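Local coordinates for protein phosphoribosylglycinamide synthetase (Anaerococcus prevotii, PDB 4DIM) that probably acts as an ATP-dependent ligase of the ATP-grasp family, binding ATP and a metal ion, at residues P39-K43 against P44-L48; Q65-D69 against L70-G74. All coordinates share one frame; numbering follows the deposited sequence.

In the fold
Contacts 1 and 2 both lie at the surface, with one buried residue each, and both belong to connections of the parallel sheet formed by strands 9-13, 32-37, 51-54 and 74-76. Contact 1 starts helix 43-48, which leads from strand 32-37 to strand 51-54; contact 2 starts on helix 60-66 and runs on to strand 74-76. Their centres are about 20 Å apart and they do not touch. Contact 1 combines helical backbone bonds with a proline on an imidazole, and borders the loop and helix next to strand 9-13. Contact 2 has one weak turn bond and leucines packed on a valine, beside strand 9-13 itself and helix 84-94.

Contact 1. Residues P39-K43 against P44-L48; sequences PNAHK and PCLNL
His42 lays its imidazole against Pro44 and keeps Cys45 at its rim. From its backbone outward, CB of His42 lies 4.0 Å from Cys45 SG, and CG of His42 lies 4.0 Å from Pro44 CD. Beyond that, ND1 of His42 comes to 3.5 Å from Pro44 CD, and CE1 reaches Pro44 CG at 3.6 Å. NE2, at the far end, is only in distant contact with Pro44 CD. This is a CH-pi contact over one ring face, Pro44 CD being 25° off the ring normal and shifted toward the rim; Cys45 SG instead meets the edge. A chi1 of -151° puts CG anti to the backbone N, beside the carbonyl carbon, which brings one ring face against Pro44 CD. An alanine here would keep the backbone but would probably leave Pro44 CD without its aromatic face and Cys45 SG without the ring edge, CB alone remaining. Backbone bonds hold the turn: Leu46 N to His42 O (3.2 Å, 158° at the hydrogen), and Asn47 N to Lys43 O at 2.7 Å. Leu46 CG rests on the first of these acceptors, 3.3 Å from His42 O. Outside, the His42 side chain touches Arg17, and Cys45 packs on Leu20 and Tyr23. With His42 as N-cap and proline in the first turn, this is a helix start within a beta-alpha-beta crossover.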
ATOM      1  N   PRO A  39      -9.120   2.035 -21.435  1.00128.45           N
ATOM      2  CA  PRO A  39     -10.080   1.125 -22.097  1.00132.02           C
ATOM      3  C   PRO A  39     -10.423  -0.204 -21.396  1.00140.91           C
ATOM      4  O   PRO A  39     -11.604  -0.478 -21.161  1.00141.30           O
ATOM      5  CB  PRO A  39      -9.397   0.833 -23.446  1.00136.19           C
ATOM      6  CG  PRO A  39      -8.229   1.816 -23.551  1.00139.70           C
ATOM      7  CD  PRO A  39      -8.411   2.818 -22.455  1.00132.42           C
ATOM      8  N   ASN A  40      -9.410  -1.025 -21.079  1.00139.75           N
ATOM      9  CA  ASN A  40      -9.623  -2.352 -20.501  1.00140.23           C
ATOM     10  C   ASN A  40      -9.311  -2.334 -18.994  1.00144.69           C
ATOM     11  O   ASN A  40      -8.152  -2.158 -18.585  1.00144.17           O
ATOM     12  CB  ASN A  40      -8.765  -3.386 -21.262  1.00142.65           C
ATOM     13  CG  ASN A  40      -8.809  -3.253 -22.787  1.00149.70           C
ATOM     14  OD1 ASN A  40      -7.764  -3.263 -23.452  1.00145.99           O
ATOM     15  ND2 ASN A  40     -10.002  -3.117 -23.390  1.00128.88           N
ATOM     16  N   ALA A  41     -10.375  -2.469 -18.172  1.00140.99           N
ATOM     17  CA  ALA A  41     -10.301  -2.453 -16.701  1.00137.97           C
ATOM     18  C   ALA A  41     -11.194  -3.553 -16.111  1.00142.57           C
ATOM     19  O   ALA A  41     -11.777  -4.337 -16.867  1.00144.93           O
ATOM     20  CB  ALA A  41     -10.736  -1.094 -16.189  1.00137.08           C
ATOM     21  N   HIS A  42     -11.321  -3.608 -14.778  1.00136.53           N
ATOM     22  CA  HIS A  42     -12.137  -4.639 -14.135  1.00136.90           C
ATOM     23  C   HIS A  42     -13.638  -4.422 -14.390  1.00139.87           C
ATOM     24  O   HIS A  42     -14.136  -3.339 -14.105  1.00138.31           O
ATOM     25  CB  HIS A  42     -11.861  -4.658 -12.639  1.00136.34           C
ATOM     26  CG  HIS A  42     -12.062  -5.995 -12.020  1.00141.47           C
ATOM     27  ND1 HIS A  42     -12.939  -6.177 -10.968  1.00143.50           N
ATOM     28  CD2 HIS A  42     -11.456  -7.169 -12.296  1.00145.19           C
ATOM     29  CE1 HIS A  42     -12.843  -7.456 -10.639  1.00144.28           C
ATOM     30  NE2 HIS A  42     -11.967  -8.091 -11.418  1.00145.75           N
ATOM     31  N   LYS A  43     -14.349  -5.451 -14.914  1.00136.65           N
ATOM     32  CA  LYS A  43     -15.781  -5.379 -15.253  1.00136.93           C
ATOM     33  C   LYS A  43     -16.679  -5.134 -13.997  1.00138.04           C
ATOM     34  O   LYS A  43     -17.422  -4.147 -14.013  1.00137.20           O
ATOM     35  CB  LYS A  43     -16.227  -6.632 -16.034  1.00142.32           C
ATOM     36  CG  LYS A  43     -15.623  -6.718 -17.451  1.00156.16           C
ATOM     37  CD  LYS A  43     -15.881  -8.081 -18.127  1.00165.60           C
ATOM     38  CE  LYS A  43     -14.778  -8.553 -19.058  1.00173.32           C
ATOM     39  NZ  LYS A  43     -14.848  -7.927 -20.403  1.00183.14           N
ATOM     40  N   PRO A  44     -16.588  -5.918 -12.883  1.00132.93           N
ATOM     41  CA  PRO A  44     -17.409  -5.614 -11.682  1.00131.54           C
ATOM     42  C   PRO A  44     -17.259  -4.175 -11.134  1.00132.60           C
ATOM     43  O   PRO A  44     -18.237  -3.648 -10.598  1.00132.62           O
ATOM     44  CB  PRO A  44     -16.923  -6.629 -10.648  1.00132.86           C
ATOM     45  CG  PRO A  44     -16.374  -7.734 -11.425  1.00139.09           C
ATOM     46  CD  PRO A  44     -15.807  -7.154 -12.689  1.00134.85           C
ATOM     47  N   CYS A  45     -16.065  -3.529 -11.275  1.00126.07           N
ATOM     48  CA  CYS A  45     -15.872  -2.116 -10.889  1.00123.43           C
ATOM     49  C   CYS A  45     -16.693  -1.240 -11.846  1.00130.62           C
ATOM     50  O   CYS A  45     -17.403  -0.338 -11.399  1.00129.35           O
ATOM     51  CB  CYS A  45     -14.393  -1.714 -10.910  1.00121.20           C
ATOM     52  SG  CYS A  45     -13.353  -2.532  -9.659  1.00122.88           S
ATOM     53  N   LEU A  46     -16.611  -1.542 -13.174  1.00131.17           N
ATOM     54  CA  LEU A  46     -17.340  -0.822 -14.235  1.00133.02           C
ATOM     55  C   LEU A  46     -18.845  -1.062 -14.136  1.00135.81           C
ATOM     56  O   LEU A  46     -19.627  -0.203 -14.552  1.00136.98           O
ATOM     57  CB  LEU A  46     -16.852  -1.229 -15.647  1.00134.89           C
ATOM     58  CG  LEU A  46     -15.366  -0.996 -15.992  1.00138.97           C
ATOM     59  CD1 LEU A  46     -15.109  -1.241 -17.476  1.00143.82           C
ATOM     60  CD2 LEU A  46     -14.895   0.386 -15.576  1.00137.94           C
ATOM     61  N   ASN A  47     -19.252  -2.219 -13.601  1.00129.45           N
ATOM     62  CA  ASN A  47     -20.665  -2.514 -13.416  1.00130.12           C
ATOM     63  C   ASN A  47     -21.169  -1.837 -12.124  1.00129.26           C
ATOM     64  O   ASN A  47     -22.371  -1.613 -11.994  1.00130.95           O
ATOM     65  CB  ASN A  47     -20.911  -4.019 -13.444  1.00133.69           C
ATOM     66  CG  ASN A  47     -20.666  -4.599 -14.839  1.00145.59           C
ATOM     67  OD1 ASN A  47     -21.196  -4.107 -15.853  1.00120.25           O
ATOM     68  ND2 ASN A  47     -19.855  -5.653 -14.939  1.00140.37           N
ATOM     69  N   LEU A  48     -20.255  -1.465 -11.202  1.00120.17           N
ATOM     70  CA  LEU A  48     -20.584  -0.669 -10.009  1.00117.22           C
ATOM     71  C   LEU A  48     -20.591   0.806 -10.382  1.00116.16           C
ATOM     72  O   LEU A  48     -21.384   1.563  -9.813  1.00117.20           O
ATOM     73  CB  LEU A  48     -19.592  -0.886  -8.841  1.00114.86           C
ATOM     74  CG  LEU A  48     -19.758  -2.146  -7.986  1.00119.30           C
ATOM     75  CD1 LEU A  48     -18.454  -2.457  -7.203  1.00118.75           C
ATOM     76  CD2 LEU A  48     -20.945  -2.003  -7.027  1.00120.48           C
TER

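Contact 2. Residues Q65-D69 against L70-G74; sequences QKVKD and LNLDG
Leu70 N points back to Val67 O across 3.3 Å, a nearly straight bond (166° at the hydrogen) but a weak one. It closes a type I beta turn running from Val67 to Leu70, and it is the one hydrogen bond joining 65-69 to 70-74. Lys68 and Asp69 occupy the two central positions of the turn; CB of Asp69 lies 3.7 Å from Leu70 N, while its carboxylate is carried off from the 70-74 segment.

The Leu70 side chain folds back beneath the turn. Its CG stands beside the backbone N (chi1 -69°), which brings the branch point to 3.4 Å from Lys66 O, so an apolar CH group rests on that carbonyl oxygen. One methyl goes further: Leu70 CD1 is 3.6 Å from Lys66 O and meets the valine loosely, 4.4 Å from Val67 CG1. Leu72 comes to the same valine with its own methyl, CD1 lying 4.2 Å from Val67 CB. Val67 is thus touched by two leucines, but its buried side chain also packs on Leu11 of strand 9-13 and Ile90 of helix 84-94.

Between the leucines, Asn71 takes a positive phi of 56°, and the chain changes course there. Leu70 O is hydrogen-bonded by Arg9 NH1, Asp73 bonds Arg9 through its backbone, and its OD2 accepts from Arg9 N, so the segment is tied to the start of strand 9-13 before Gly74 enters the sheet. A tight turn leading out of helix 60-66, with Val67 buried and two leucines lying against it, is the returning limb of a beta-alpha-beta crossover that carries the chain from strand 51-54, at one edge of a Rossmann-like parallel sheet, to strand 74-76 at the other.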
ATOM      1  N   GLN A  65      -6.870  18.374 -17.019  1.00109.32           N
ATOM      2  CA  GLN A  65      -7.671  18.878 -18.126  1.00113.62           C
ATOM      3  C   GLN A  65      -9.015  18.161 -18.193  1.00118.16           C
ATOM      4  O   GLN A  65     -10.060  18.799 -18.304  1.00121.46           O
ATOM      5  CB  GLN A  65      -6.917  18.713 -19.476  1.00116.61           C
ATOM      6  CG  GLN A  65      -6.034  19.904 -19.915  1.00136.89           C
ATOM      7  CD  GLN A  65      -5.328  20.665 -18.805  1.00154.13           C
ATOM      8  OE1 GLN A  65      -4.261  20.266 -18.311  1.00149.58           O
ATOM      9  NE2 GLN A  65      -5.883  21.812 -18.418  1.00140.64           N
ATOM     10  N   LYS A  66      -8.985  16.841 -18.123  1.00111.49           N
ATOM     11  CA  LYS A  66     -10.176  16.014 -18.264  1.00110.05           C
ATOM     12  C   LYS A  66     -11.231  16.190 -17.139  1.00112.42           C
ATOM     13  O   LYS A  66     -12.392  15.902 -17.420  1.00113.52           O
ATOM     14  CB  LYS A  66      -9.774  14.523 -18.389  1.00109.33           C
ATOM     15  CG  LYS A  66      -9.155  14.196 -19.755  1.00120.75           C
ATOM     16  CD  LYS A  66      -8.801  12.723 -19.920  1.00132.49           C
ATOM     17  CE  LYS A  66      -8.192  12.379 -21.274  1.00147.24           C
ATOM     18  NZ  LYS A  66      -9.210  12.233 -22.355  1.00159.36           N
ATOM     19  N   VAL A  67     -10.867  16.700 -15.930  1.00105.80           N
ATOM     20  CA  VAL A  67     -11.782  16.814 -14.775  1.00103.55           C
ATOM     21  C   VAL A  67     -12.543  18.135 -14.691  1.00109.69           C
ATOM     22  O   VAL A  67     -13.457  18.269 -13.870  1.00110.21           O
ATOM     23  CB  VAL A  67     -11.046  16.575 -13.441  1.00104.35           C
ATOM     24  CG1 VAL A  67     -10.418  15.191 -13.425  1.00100.96           C
ATOM     25  CG2 VAL A  67     -10.002  17.661 -13.130  1.00105.11           C
ATOM     26  N   LYS A  68     -12.167  19.108 -15.486  1.00108.47           N
ATOM     27  CA  LYS A  68     -12.831  20.408 -15.440  1.00112.42           C
ATOM     28  C   LYS A  68     -14.310  20.308 -15.839  1.00117.67           C
ATOM     29  O   LYS A  68     -15.157  20.973 -15.224  1.00116.67           O
ATOM     30  CB  LYS A  68     -12.091  21.441 -16.315  1.00117.81           C
ATOM     31  CG  LYS A  68     -11.066  22.281 -15.510  1.00138.67           C
ATOM     32  CD  LYS A  68     -11.724  23.377 -14.598  1.00151.00           C
ATOM     33  CE  LYS A  68     -10.725  24.094 -13.707  1.00160.68           C
ATOM     34  NZ  LYS A  68     -11.370  24.770 -12.546  1.00165.55           N
ATOM     35  N   ASP A  69     -14.626  19.417 -16.810  1.00115.46           N
ATOM     36  CA  ASP A  69     -15.995  19.221 -17.271  1.00116.60           C
ATOM     37  C   ASP A  69     -16.653  17.959 -16.661  1.00114.62           C
ATOM     38  O   ASP A  69     -17.728  17.596 -17.119  1.00114.49           O
ATOM     39  CB  ASP A  69     -16.017  19.178 -18.806  1.00121.23           C
ATOM     40  CG  ASP A  69     -15.493  20.458 -19.463  1.00141.13           C
ATOM     41  OD1 ASP A  69     -16.288  21.432 -19.608  1.00146.07           O
ATOM     42  OD2 ASP A  69     -14.298  20.491 -19.831  1.00149.32           O
ATOM     43  N   LEU A  70     -16.100  17.362 -15.567  1.00107.61           N
ATOM     44  CA  LEU A  70     -16.715  16.177 -14.954  1.00104.56           C
ATOM     45  C   LEU A  70     -17.622  16.487 -13.734  1.00110.95           C
ATOM     46  O   LEU A  70     -18.251  15.558 -13.215  1.00109.42           O
ATOM     47  CB  LEU A  70     -15.657  15.123 -14.574  1.00100.27           C
ATOM     48  CG  LEU A  70     -14.955  14.420 -15.770  1.00101.70           C
ATOM     49  CD1 LEU A  70     -13.955  13.424 -15.283  1.00 95.84           C
ATOM     50  CD2 LEU A  70     -15.958  13.756 -16.743  1.00102.24           C
ATOM     51  N   ASN A  71     -17.776  17.759 -13.322  1.00111.06           N
ATOM     52  CA  ASN A  71     -18.750  18.128 -12.285  1.00112.02           C
ATOM     53  C   ASN A  71     -18.541  17.339 -10.989  1.00112.06           C
ATOM     54  O   ASN A  71     -19.505  16.928 -10.333  1.00112.12           O
ATOM     55  CB  ASN A  71     -20.176  17.885 -12.826  1.00113.21           C
ATOM     56  CG  ASN A  71     -21.004  19.112 -12.928  1.00128.52           C
ATOM     57  OD1 ASN A  71     -20.863  19.867 -13.878  1.00117.96           O
ATOM     58  ND2 ASN A  71     -21.914  19.319 -11.984  1.00127.38           N
ATOM     59  N   LEU A  72     -17.290  17.193 -10.581  1.00104.36           N
ATOM     60  CA  LEU A  72     -16.995  16.405  -9.394  1.00100.86           C
ATOM     61  C   LEU A  72     -17.236  17.123  -8.071  1.00106.34           C
ATOM     62  O   LEU A  72     -17.128  18.342  -7.962  1.00108.31           O
ATOM     63  CB  LEU A  72     -15.534  15.942  -9.416  1.00 97.77           C
ATOM     64  CG  LEU A  72     -15.061  15.268 -10.693  1.00100.43           C
ATOM     65  CD1 LEU A  72     -13.646  14.900 -10.553  1.00 97.58           C
ATOM     66  CD2 LEU A  72     -15.929  14.078 -11.048  1.00 99.05           C
ATOM     67  N   ASP A  73     -17.548  16.320  -7.055  1.00103.68           N
ATOM     68  CA  ASP A  73     -17.659  16.728  -5.656  1.00105.15           C
ATOM     69  C   ASP A  73     -16.397  16.280  -4.920  1.00105.27           C
ATOM     70  O   ASP A  73     -15.968  16.971  -3.997  1.00106.90           O
ATOM     71  CB  ASP A  73     -18.926  16.175  -5.004  1.00107.99           C
ATOM     72  CG  ASP A  73     -20.147  16.894  -5.530  1.00122.18           C
ATOM     73  OD1 ASP A  73     -20.269  18.115  -5.274  1.00123.79           O
ATOM     74  OD2 ASP A  73     -20.932  16.261  -6.276  1.00132.20           O
ATOM     75  N   GLY A  74     -15.795  15.168  -5.364  1.00 97.31           N
ATOM     76  CA  GLY A  74     -14.542  14.666  -4.825  1.00 93.87           C
ATOM     77  C   GLY A  74     -13.820  13.717  -5.762  1.00 96.58           C
ATOM     78  O   GLY A  74     -14.302  13.376  -6.841  1.00 94.36           O
TER